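Local coordinates for hexapeptide transferase family protein (Anaplasma phagocytophilum, PDB 3IXC) that probably acts as a transferase and binds magnesium as a trimeric left-handed beta-helix protein of the gamma-carbonic anhydrase-like family, at residues A[47-52]-A[65-70]; A[56-61]-A[73-78]. All blocks are in the same frame, centred on the assembly; numbering follows the deposited sequence.

Contact 1: A[47-52]-A[65-70]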
loop_
_atom_site.group_PDB
_atom_site.type_symbol
_atom_site.label_atom_id
_atom_site.label_comp_id
_atom_site.label_asym_id
_atom_site.label_seq_id
_atom_site.Cartn_x
_atom_site.Cartn_y
_atom_site.Cartn_z
ATOM N N ARG A 47 6.600 3.104 -11.645
ATOM C CA ARG A 47 8.049 3.319 -11.627
ATOM C C ARG A 47 8.717 1.973 -11.791
ATOM O O ARG A 47 8.478 1.044 -11.014
ATOM C CB ARG A 47 8.499 4.039 -10.344
ATOM C CG ARG A 47 8.056 5.513 -10.256
ATOM C CD ARG A 47 8.751 6.394 -11.299
ATOM N NE ARG A 47 8.345 7.805 -11.236
ATOM C CZ ARG A 47 7.329 8.340 -11.912
ATOM N NH1 ARG A 47 6.564 7.602 -12.706
ATOM N NH2 ARG A 47 7.072 9.641 -11.783
ATOM N N ILE A 48 9.519 1.873 -12.846
ATOM C CA ILE A 48 10.201 0.636 -13.194
ATOM C C ILE A 48 11.686 0.963 -13.267
ATOM O O ILE A 48 12.119 1.751 -14.103
ATOM C CB ILE A 48 9.682 0.060 -14.528
ATOM C CG1 ILE A 48 8.164 -0.130 -14.479
ATOM C CG2 ILE A 48 10.348 -1.273 -14.845
ATOM C CD1 ILE A 48 7.569 -0.628 -15.774
ATOM N N ILE A 49 12.450 0.366 -12.356
ATOM C CA ILE A 49 13.839 0.770 -12.147
ATOM C C ILE A 49 14.814 -0.356 -12.421
ATOM O O ILE A 49 14.662 -1.463 -11.903
ATOM C CB ILE A 49 14.062 1.284 -10.680
ATOM C CG1 ILE A 49 13.080 2.411 -10.316
ATOM C CG2 ILE A 49 15.516 1.727 -10.470
ATOM C CD1 ILE A 49 11.922 1.972 -9.435
ATOM N N GLY A 50 15.836 -0.058 -13.223
ATOM C CA GLY A 50 16.952 -0.979 -13.409
ATOM C C GLY A 50 16.669 -2.237 -14.205
ATOM O O GLY A 50 16.122 -2.190 -15.311
ATOM N N ASP A 51 17.071 -3.370 -13.639
ATOM C CA ASP A 51 17.097 -4.631 -14.369
ATOM C C ASP A 51 15.730 -5.293 -14.328
ATOM O O ASP A 51 15.498 -6.221 -13.558
ATOM C CB ASP A 51 18.170 -5.548 -13.782
ATOM C CG ASP A 51 18.532 -6.709 -14.694
ATOM O OD1 ASP A 51 17.914 -6.898 -15.766
ATOM O OD2 ASP A 51 19.467 -7.445 -14.319
ATOM N N VAL A 52 14.823 -4.801 -15.163
ATOM C CA VAL A 52 13.455 -5.311 -15.188
ATOM C C VAL A 52 13.070 -5.567 -16.637
ATOM O O VAL A 52 13.308 -4.717 -17.497
ATOM C CB VAL A 52 12.454 -4.298 -14.584
ATOM C CG1 VAL A 52 11.029 -4.845 -14.626
ATOM C CG2 VAL A 52 12.836 -3.931 -13.144
ATOM N N VAL A 65 5.533 -0.139 -8.227
ATOM C CA VAL A 65 6.971 0.102 -8.210
ATOM C C VAL A 65 7.658 -1.238 -8.424
ATOM O O VAL A 65 7.523 -2.146 -7.600
ATOM C CB VAL A 65 7.433 0.720 -6.862
ATOM C CG1 VAL A 65 8.955 0.936 -6.873
ATOM C CG2 VAL A 65 6.709 2.038 -6.586
ATOM N N LEU A 66 8.367 -1.374 -9.546
ATOM C CA LEU A 66 9.179 -2.567 -9.790
ATOM C C LEU A 66 10.629 -2.130 -9.698
ATOM O O LEU A 66 11.183 -1.574 -10.650
ATOM C CB LEU A 66 8.894 -3.177 -11.172
ATOM C CG LEU A 66 7.438 -3.468 -11.556
ATOM C CD1 LEU A 66 7.402 -4.201 -12.891
ATOM C CD2 LEU A 66 6.681 -4.265 -10.532
ATOM N N ARG A 67 11.238 -2.381 -8.542
ATOM C CA ARG A 67 12.569 -1.829 -8.259
ATOM C C ARG A 67 13.646 -2.895 -8.417
ATOM O O ARG A 67 13.931 -3.672 -7.492
ATOM C CB ARG A 67 12.588 -1.149 -6.882
ATOM C CG ARG A 67 13.918 -0.429 -6.584
ATOM C CD ARG A 67 13.743 0.792 -5.675
ATOM N NE ARG A 67 13.208 0.499 -4.342
ATOM C CZ ARG A 67 13.938 0.079 -3.310
ATOM N NH1 ARG A 67 13.364 -0.124 -2.132
ATOM N NH2 ARG A 67 15.245 -0.138 -3.444
ATOM N N GLY A 68 14.229 -2.943 -9.613
ATOM C CA GLY A 68 15.251 -3.942 -9.933
ATOM C C GLY A 68 16.650 -3.362 -9.812
ATOM O O GLY A 68 17.449 -3.438 -10.755
ATOM N N ASP A 69 16.957 -2.786 -8.651
ATOM C CA ASP A 69 18.276 -2.196 -8.454
ATOM C C ASP A 69 19.315 -3.247 -8.031
ATOM O O ASP A 69 20.342 -3.412 -8.702
ATOM C CB ASP A 69 18.243 -0.933 -7.559
ATOM C CG ASP A 69 17.369 -1.085 -6.313
ATOM O OD1 ASP A 69 17.060 -2.220 -5.911
ATOM O OD2 ASP A 69 17.010 -0.039 -5.732
ATOM N N VAL A 70 19.008 -3.990 -6.970
ATOM C CA VAL A 70 19.918 -4.986 -6.384
ATOM C C VAL A 70 19.901 -6.305 -7.159
ATOM O O VAL A 70 20.933 -6.959 -7.295
ATOM C CB VAL A 70 19.569 -5.266 -4.896
ATOM C CG1 VAL A 70 20.539 -6.281 -4.288
ATOM C CG2 VAL A 70 19.593 -3.985 -4.090
#
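Ile49 lays its CD1 methyl over strand 65-68, in a shallow hollow between Val65 and Arg67, 4.1 Å from both Val65 CG1 and Arg67 CB. A chi2 of 103°, away from a staggered value, puts the methyl there, with Leu66 O 3.8 Å from CD1. On the face of Ile48 and Leu66, Val52 comes round the corner to meet Leu66. The two side chains cross at about a right angle, with Val52 CG1 4.1 Å from Leu66 CD1. The strands are successive rungs of one parallel sheet of the left-handed beta-helix, their axes 4.8 Å apart at closest approach, and Leu66 faces its interior. Leu66 N bonds to Arg47 O, and Ile49 N to Leu66 O at 2.9 Å. At the corner Gly68 N reaches Ile49 O, and Asp51 N reaches Gly68 O. The backbones of Gly50 and Gly68 come close here, with Val52 CG2 3.9 Å from Gly68 N. On the Ile49 face, Arg67 NH2 makes a salt bridge to Asp69 OD2, 2.9 Å, in the guanidinium plane and on the syn lone pair. Arg67 NH1 pairs with Asp83, and Asp69 with Tyr190, both of the second subunit. Asp69 also bonds to His88, a magnesium ligand.

Contact 2: A[56-61]-A[73-78]; sequences KNASIW and IEVGEG
Lys56 O accepts the N-H of Gly78 at 2.8 Å. The same oxygen lies 3.1 Å from Glu77 CA, a CA-H...O contact. Glu77 CG passes 3.3 Å from Lys56 O as well, so this carbonyl is closely covered by the chain of the next coil. Next to this bond the side chains of Lys56 and Glu77 lie side by side and point the same way. Each has CG anti to the backbone N (chi1 165° and 168°) and an extended chain, which keeps them abreast. Their charges do not form a salt bridge: Lys56 NZ is 4.6 Å from Glu77 OE2, though the attraction probably favours the pairing. Glu77 OE2 instead accepts from a water at 2.7 Å. That water accepts from Asn57 ND2 and so links the two turns. Asn57 OD1 is taken by Arg188, and its backbone N by Thr39. Residues 56-58 and 76-78 form equivalent corners of successive coils in the left-handed beta-helix, where the chain turns from one face of the prism to the next. Asn57 and Gly78 both have positive phi at the corner. Inside the prism the chemistry turns apolar. Val75 CG1 faces both Ala58 CB, at 4.4 Å, and Ile60 CD1, and Ile54 of strand 52-54 packs on both Val75 and Ile60. On the outer side, Ser59 OG receives a weak bond from Trp61 NE1, and Trp61 makes a cation-pi contact with Arg67 of the third subunit.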
loop_
_atom_site.group_PDB
_atom_site.type_symbol
_atom_site.label_atom_id
_atom_site.label_comp_id
_atom_site.label_asym_id
_atom_site.label_seq_id
_atom_site.Cartn_x
_atom_site.Cartn_y
_atom_site.Cartn_z
ATOM N N LYS A 56 5.299 -9.224 -23.521
ATOM C CA LYS A 56 4.171 -8.920 -24.394
ATOM C C LYS A 56 2.844 -8.906 -23.631
ATOM O O LYS A 56 2.556 -9.828 -22.873
ATOM C CB LYS A 56 4.132 -9.966 -25.520
ATOM C CG LYS A 56 2.857 -10.044 -26.313
ATOM C CD LYS A 56 3.007 -11.102 -27.413
ATOM C CE LYS A 56 1.716 -11.280 -28.200
ATOM N NZ LYS A 56 1.911 -12.256 -29.323
ATOM N N ASN A 57 2.047 -7.858 -23.841
ATOM C CA ASN A 57 0.685 -7.770 -23.295
ATOM C C ASN A 57 0.585 -7.729 -21.775
ATOM O O ASN A 57 -0.505 -7.888 -21.237
ATOM C CB ASN A 57 -0.216 -8.902 -23.826
ATOM C CG ASN A 57 -0.441 -8.822 -25.330
ATOM O OD1 ASN A 57 -0.399 -7.739 -25.935
ATOM N ND2 ASN A 57 -0.702 -9.974 -25.941
ATOM N N ALA A 58 1.713 -7.542 -21.086
ATOM C CA ALA A 58 1.666 -7.327 -19.640
ATOM C C ALA A 58 1.032 -5.975 -19.335
ATOM O O ALA A 58 0.943 -5.109 -20.205
ATOM C CB ALA A 58 3.061 -7.417 -19.029
ATOM N N SER A 59 0.582 -5.799 -18.098
ATOM C CA SER A 59 0.036 -4.514 -17.677
ATOM C C SER A 59 0.496 -4.211 -16.255
ATOM O O SER A 59 0.329 -5.021 -15.333
ATOM C CB SER A 59 -1.496 -4.447 -17.827
ATOM O OG SER A 59 -2.172 -5.517 -17.170
ATOM N N ILE A 60 1.117 -3.050 -16.116
ATOM C CA ILE A 60 1.704 -2.600 -14.853
ATOM C C ILE A 60 0.929 -1.348 -14.462
ATOM O O ILE A 60 0.952 -0.348 -15.184
ATOM C CB ILE A 60 3.217 -2.306 -15.025
ATOM C CG1 ILE A 60 3.938 -3.501 -15.694
ATOM C CG2 ILE A 60 3.850 -1.902 -13.701
ATOM C CD1 ILE A 60 3.898 -4.825 -14.893
ATOM N N TRP A 61 0.239 -1.416 -13.325
ATOM C CA TRP A 61 -0.826 -0.460 -13.002
ATOM C C TRP A 61 -0.375 0.739 -12.158
ATOM O O TRP A 61 0.821 0.924 -11.899
ATOM C CB TRP A 61 -2.042 -1.223 -12.428
ATOM C CG TRP A 61 -2.622 -2.080 -13.526
ATOM C CD1 TRP A 61 -2.228 -3.351 -13.892
ATOM C CD2 TRP A 61 -3.618 -1.684 -14.472
ATOM N NE1 TRP A 61 -2.945 -3.768 -14.999
ATOM C CE2 TRP A 61 -3.805 -2.769 -15.371
ATOM C CE3 TRP A 61 -4.383 -0.523 -14.645
ATOM C CZ2 TRP A 61 -4.731 -2.724 -16.423
ATOM C CZ3 TRP A 61 -5.312 -0.480 -15.689
ATOM C CH2 TRP A 61 -5.475 -1.582 -16.567
ATOM N N ILE A 73 14.173 -8.319 -12.058
ATOM C CA ILE A 73 12.761 -8.670 -12.020
ATOM C C ILE A 73 12.348 -9.049 -13.438
ATOM O O ILE A 73 12.610 -8.311 -14.382
ATOM C CB ILE A 73 11.898 -7.497 -11.513
ATOM C CG1 ILE A 73 12.296 -7.102 -10.083
ATOM C CG2 ILE A 73 10.399 -7.856 -11.563
ATOM C CD1 ILE A 73 11.776 -5.720 -9.644
ATOM N N GLU A 74 11.707 -10.205 -13.578
ATOM C CA GLU A 74 11.203 -10.643 -14.878
ATOM C C GLU A 74 9.697 -10.782 -14.788
ATOM O O GLU A 74 9.184 -11.390 -13.848
ATOM C CB GLU A 74 11.837 -11.971 -15.283
ATOM C CG GLU A 74 13.362 -11.894 -15.449
ATOM C CD GLU A 74 13.991 -13.230 -15.793
ATOM O OE1 GLU A 74 13.335 -14.280 -15.605
ATOM O OE2 GLU A 74 15.149 -13.231 -16.260
ATOM N N VAL A 75 8.995 -10.188 -15.750
ATOM C CA VAL A 75 7.541 -10.260 -15.800
ATOM C C VAL A 75 7.114 -10.828 -17.152
ATOM O O VAL A 75 7.324 -10.201 -18.197
ATOM C CB VAL A 75 6.900 -8.871 -15.589
ATOM C CG1 VAL A 75 5.370 -8.963 -15.648
ATOM C CG2 VAL A 75 7.369 -8.243 -14.252
ATOM N N GLY A 76 6.503 -12.009 -17.117
ATOM C CA GLY A 76 6.147 -12.722 -18.340
ATOM C C GLY A 76 4.977 -12.128 -19.108
ATOM O O GLY A 76 4.250 -11.267 -18.607
ATOM N N GLU A 77 4.817 -12.608 -20.341
ATOM C CA GLU A 77 3.714 -12.243 -21.226
ATOM C C GLU A 77 2.357 -12.334 -20.526
ATOM O O GLU A 77 2.092 -13.302 -19.814
ATOM C CB GLU A 77 3.717 -13.177 -22.448
ATOM C CG GLU A 77 2.463 -13.100 -23.302
ATOM C CD GLU A 77 2.423 -14.139 -24.421
ATOM O OE1 GLU A 77 3.375 -14.945 -24.550
ATOM O OE2 GLU A 77 1.432 -14.151 -25.171
ATOM N N GLY A 78 1.506 -11.328 -20.739
ATOM C CA GLY A 78 0.100 -11.400 -20.334
ATOM C C GLY A 78 -0.141 -11.301 -18.839
ATOM O O GLY A 78 -1.222 -11.636 -18.364
HETATM O O HOH W 1 -0.587 -12.423 -24.573
#

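In the fold
Both contacts join the same two neighbouring coils of the beta-helix, and their segments alternate along the chain. Contact 1 is largely buried and pairs parallel strands through the corner that follows them. Contact 2 is partly buried and joins the next corner, where one direct backbone bond and a water replace the run of strand bonds. They touch where Asp51 O probably accepts from Ile73 N, and where Ile73 CD1 packs on the backbone of 66-68. Ionic chemistry in contact 1 faces the subunit interface and the magnesium site; in contact 2 the charged pair is looser and at the surface.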